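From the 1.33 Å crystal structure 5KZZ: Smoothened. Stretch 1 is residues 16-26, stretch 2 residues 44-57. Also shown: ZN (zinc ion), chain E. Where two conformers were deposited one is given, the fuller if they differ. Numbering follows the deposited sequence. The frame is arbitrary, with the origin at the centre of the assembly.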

# COMPACT_ATOMS: atom_id res chain seq x y z
N CYS A 16 -4.36 8.57 13.53
CA CYS A 16 -3.06 8.79 12.88
C CYS A 16 -1.90 8.72 13.88
O CYS A 16 -1.99 9.26 14.98
N GLU A 17 -0.81 8.08 13.48
CA GLU A 17 0.39 8.09 14.32
C GLU A 17 1.60 8.49 13.47
O GLU A 17 1.59 8.33 12.25
N PRO A 18 2.63 9.07 14.11
CA PRO A 18 3.82 9.44 13.34
C PRO A 18 4.45 8.23 12.69
O PRO A 18 4.53 7.17 13.32
N LEU A 19 4.91 8.40 11.45
CA LEU A 19 5.63 7.34 10.76
C LEU A 19 6.86 6.93 11.51
O LEU A 19 7.65 7.77 11.94
N LYS A 20 7.05 5.63 11.63
CA LYS A 20 8.24 5.08 12.24
C LYS A 20 9.47 5.41 11.39
O LYS A 20 10.53 5.69 11.93
N TYR A 21 9.31 5.39 10.08
CA TYR A 21 10.34 5.73 9.09
C TYR A 21 9.74 6.59 8.00
O TYR A 21 8.56 6.44 7.70
N ASN A 22 10.54 7.47 7.41
CA ASN A 22 10.09 8.33 6.33
C ASN A 22 10.46 7.76 4.95
O ASN A 22 10.33 8.45 3.95
N ILE A 23 10.95 6.52 4.95
CA ILE A 23 11.28 5.74 3.74
C ILE A 23 10.36 4.52 3.61
O ILE A 23 10.14 3.82 4.60
N CYS A 24 9.82 4.28 2.42
CA CYS A 24 9.10 3.04 2.12
C CYS A 24 9.67 2.38 0.88
O CYS A 24 9.55 2.91 -0.22
N LEU A 25 10.32 1.23 1.06
CA LEU A 25 10.87 0.46 -0.07
C LEU A 25 11.70 1.37 -0.99
O LEU A 25 11.58 1.33 -2.21
N GLY A 26 12.54 2.21 -0.38
CA GLY A 26 13.46 3.05 -1.13
C GLY A 26 12.89 4.36 -1.63
O GLY A 26 13.57 5.09 -2.34
N SER A 44 1.05 -3.46 13.88
CA SER A 44 1.85 -2.33 14.36
C SER A 44 2.74 -1.87 13.23
O SER A 44 2.94 -2.60 12.26
N GLN A 45 3.33 -0.69 13.37
CA GLN A 45 4.29 -0.26 12.36
C GLN A 45 5.54 -1.15 12.40
O GLN A 45 6.20 -1.32 11.37
N ASP A 46 5.86 -1.73 13.54
CA ASP A 46 6.96 -2.69 13.60
C ASP A 46 6.69 -3.89 12.70
O ASP A 46 7.55 -4.30 11.91
N GLU A 47 5.48 -4.43 12.77
CA GLU A 47 5.11 -5.55 11.91
C GLU A 47 5.11 -5.15 10.44
O GLU A 47 5.55 -5.91 9.59
N VAL A 48 4.60 -3.96 10.14
CA VAL A 48 4.61 -3.45 8.77
C VAL A 48 6.03 -3.48 8.21
O VAL A 48 6.26 -3.94 7.09
N HIS A 49 6.99 -3.00 8.99
CA HIS A 49 8.36 -2.91 8.53
C HIS A 49 8.88 -4.31 8.19
O HIS A 49 9.57 -4.53 7.19
N ASP A 50 8.55 -5.28 9.04
CA ASP A 50 9.00 -6.65 8.80
C ASP A 50 8.32 -7.25 7.56
O ASP A 50 8.97 -7.98 6.80
N LYS A 51 7.02 -6.97 7.36
CA LYS A 51 6.32 -7.47 6.18
C LYS A 51 6.90 -6.87 4.91
O LYS A 51 7.05 -7.55 3.91
N LEU A 52 7.24 -5.58 4.95
CA LEU A 52 7.83 -4.96 3.77
C LEU A 52 9.20 -5.56 3.45
O LEU A 52 9.54 -5.71 2.27
N SER A 53 9.97 -5.93 4.48
CA SER A 53 11.24 -6.60 4.26
C SER A 53 11.02 -7.92 3.53
O SER A 53 11.76 -8.29 2.62
N LEU A 54 9.98 -8.65 3.93
CA LEU A 54 9.64 -9.91 3.24
C LEU A 54 9.22 -9.66 1.79
O LEU A 54 9.65 -10.37 0.87
N TRP A 55 8.39 -8.66 1.56
CA TRP A 55 7.97 -8.31 0.21
C TRP A 55 9.14 -7.98 -0.70
O TRP A 55 9.07 -8.18 -1.90
N SER A 56 10.22 -7.46 -0.11
CA SER A 56 11.37 -7.00 -0.89
C SER A 56 12.04 -8.11 -1.67
O SER A 56 12.86 -7.85 -2.53
N GLY A 57 11.69 -9.36 -1.37
CA GLY A 57 12.20 -10.48 -2.14
C GLY A 57 11.79 -10.36 -3.60
O GLY A 57 12.42 -10.92 -4.50

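A single glutamine can tie the start of a helix to a neighbouring segment through both ends of its amide, and this contact in Smoothened illustrates the principle. Gln45, in the first turn of the helix, points toward the other stretch with chi1 m and chi2 t, and its amide is used at both ends. Gln45 NE2 donates to Glu17 OE1 (2.7 Å) and to Pro18 O (2.9 Å), both nearly linear, while Gln45 OE1 accepts from Lys20 N at 2.8 Å. The carboxylate of Glu17 (chi1 p, chi2 t) is also bridged to the helix start by a water, which donates to Glu17 OE1 (2.6 Å) and accepts from Gln45 N (2.9 Å). That backbone amide lies in the first turn, where no preceding helical carbonyl is available. Nearby, Ser44 OG (chi1 p) caps the helix by accepting from Glu47 N at 3.0 Å.

A metal site provides the second kind of link. Lys20 extends with chi1 to chi3 all t and chi4 p, and zinc joins its NZ to Asp46 OD1, each 2.0 Å from ZN; waters 2 and 3 also bind ZN, at 2.4 and 2.2 Å. Coordination through NZ implies a neutral amine.

One turn along the helix, His49 (chi1 t) meets Tyr21 (chi1 m) in an oblique aromatic pair, with ring centroids 4.6 Å apart and planes at 45°. Tyr21 CE2 lies over one face of the imidazole, 3.4 Å from His49 CE1.

Further on, the contact turns apolar. Leu52 (m, t) points toward stretch 1, its CD1 4.1 Å from Cys24 SG and its CD2 4.0 Å from Leu25 CD1. Leu25 (m, t) leaves its backbone sideways, but its end comes nearer, bringing CD2 within 3.5 Å of Ser56 OG, a hydroxyl that donates to Leu52 O (3.0 Å).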

# COMPACT_ATOMS: atom_id res chain seq x y z
CB CYS A 16 -3.03 10.14 12.17
SG CYS A 16 -4.26 10.39 10.88
CB GLU A 17 0.60 6.72 14.98
CG GLU A 17 0.72 5.54 14.05
CD GLU A 17 0.70 4.21 14.80
OE1 GLU A 17 1.75 3.54 14.88
OE2 GLU A 17 -0.37 3.85 15.33
CB PRO A 18 4.76 10.01 14.40
CG PRO A 18 3.88 10.43 15.49
CD PRO A 18 2.77 9.42 15.53
CB LEU A 19 6.03 7.78 9.35
CG LEU A 19 4.97 7.62 8.28
CD1 LEU A 19 5.29 8.53 7.09
CD2 LEU A 19 4.91 6.17 7.84
CB LYS A 20 8.08 3.57 12.40
CG LYS A 20 9.24 2.88 13.09
CD LYS A 20 9.07 1.37 13.01
CE LYS A 20 10.27 0.66 13.60
NZ LYS A 20 10.45 1.00 15.05
CB TYR A 21 10.94 4.48 8.47
CG TYR A 21 11.62 3.60 9.46
CD1 TYR A 21 12.69 4.06 10.20
CD2 TYR A 21 11.19 2.29 9.65
CE1 TYR A 21 13.32 3.24 11.12
CE2 TYR A 21 11.83 1.46 10.56
CZ TYR A 21 12.89 1.94 11.29
OH TYR A 21 13.52 1.12 12.20
CB ASN A 22 10.69 9.74 6.48
CG ASN A 22 10.35 10.38 7.81
OD1 ASN A 22 11.24 10.66 8.63
ND2 ASN A 22 9.06 10.64 8.02
CB ILE A 23 12.76 5.21 3.75
CG1 ILE A 23 13.77 6.35 3.91
CG2 ILE A 23 13.03 4.35 2.52
CD1 ILE A 23 13.68 7.38 2.87
CB CYS A 24 7.61 3.31 1.92
SG CYS A 24 6.65 1.81 1.58
CB LEU A 25 9.75 -0.23 -0.87
CG LEU A 25 8.89 -1.21 -0.08
CD1 LEU A 25 7.74 -1.74 -0.95
CD2 LEU A 25 9.77 -2.33 0.39
CB SER A 44 2.72 -2.73 15.56
OG SER A 44 3.71 -3.66 15.13
CB GLN A 45 4.67 1.20 12.55
CG GLN A 45 3.55 2.18 12.30
CD GLN A 45 4.06 3.59 12.21
OE1 GLN A 45 4.84 3.91 11.32
NE2 GLN A 45 3.65 4.44 13.14
CB ASP A 46 7.19 -3.15 15.04
CG ASP A 46 7.77 -2.06 15.92
OD1 ASP A 46 8.34 -1.08 15.40
OD2 ASP A 46 7.68 -2.19 17.16
CB GLU A 47 3.74 -6.11 12.29
CG GLU A 47 3.72 -6.94 13.53
CD GLU A 47 2.70 -8.06 13.46
OE1 GLU A 47 1.65 -7.91 12.80
OE2 GLU A 47 2.96 -9.11 14.08
CB VAL A 48 4.06 -2.01 8.70
CG1 VAL A 48 4.50 -1.33 7.41
CG2 VAL A 48 2.52 -2.02 8.84
CB HIS A 49 9.22 -2.25 9.59
CG HIS A 49 10.57 -1.83 9.12
ND1 HIS A 49 10.77 -0.84 8.18
CD2 HIS A 49 11.80 -2.27 9.46
CE1 HIS A 49 12.07 -0.69 7.97
NE2 HIS A 49 12.72 -1.54 8.74
CB ASP A 50 8.73 -7.51 10.04
CG ASP A 50 9.61 -7.11 11.23
OD1 ASP A 50 10.64 -6.43 11.06
OD2 ASP A 50 9.24 -7.49 12.35
CB LYS A 51 4.82 -7.17 6.26
CG LYS A 51 4.09 -7.80 7.46
CD LYS A 51 4.13 -9.31 7.42
CE LYS A 51 3.20 -9.91 8.48
NZ LYS A 51 3.35 -11.39 8.55
CB LEU A 52 7.91 -3.45 3.97
CG LEU A 52 6.54 -2.74 3.88
CD1 LEU A 52 6.69 -1.26 4.30
CD2 LEU A 52 5.95 -2.86 2.47
CB SER A 53 11.98 -6.83 5.58
OG SER A 53 13.17 -7.55 5.37
CB LEU A 54 8.54 -10.66 4.00
CG LEU A 54 8.95 -11.23 5.36
CD1 LEU A 54 7.74 -11.81 6.07
CD2 LEU A 54 10.03 -12.28 5.18
CB TRP A 55 7.03 -7.12 0.25
CG TRP A 55 5.57 -7.47 0.43
CD1 TRP A 55 4.82 -7.28 1.56
CD2 TRP A 55 4.70 -8.04 -0.55
NE1 TRP A 55 3.52 -7.70 1.33
CE2 TRP A 55 3.43 -8.19 0.05
CE3 TRP A 55 4.87 -8.44 -1.88
CZ2 TRP A 55 2.34 -8.70 -0.64
CZ3 TRP A 55 3.78 -8.98 -2.56
CH2 TRP A 55 2.54 -9.10 -1.94
CB SER A 56 12.39 -6.32 0.02
OG SER A 56 11.91 -5.07 0.47
ZN ZN E . 8.96 0.54 16.36
O HOH W 1 2.36 1.10 15.49
O HOH W 2 10.58 -0.19 18.00
O HOH W 3 7.21 1.89 16.21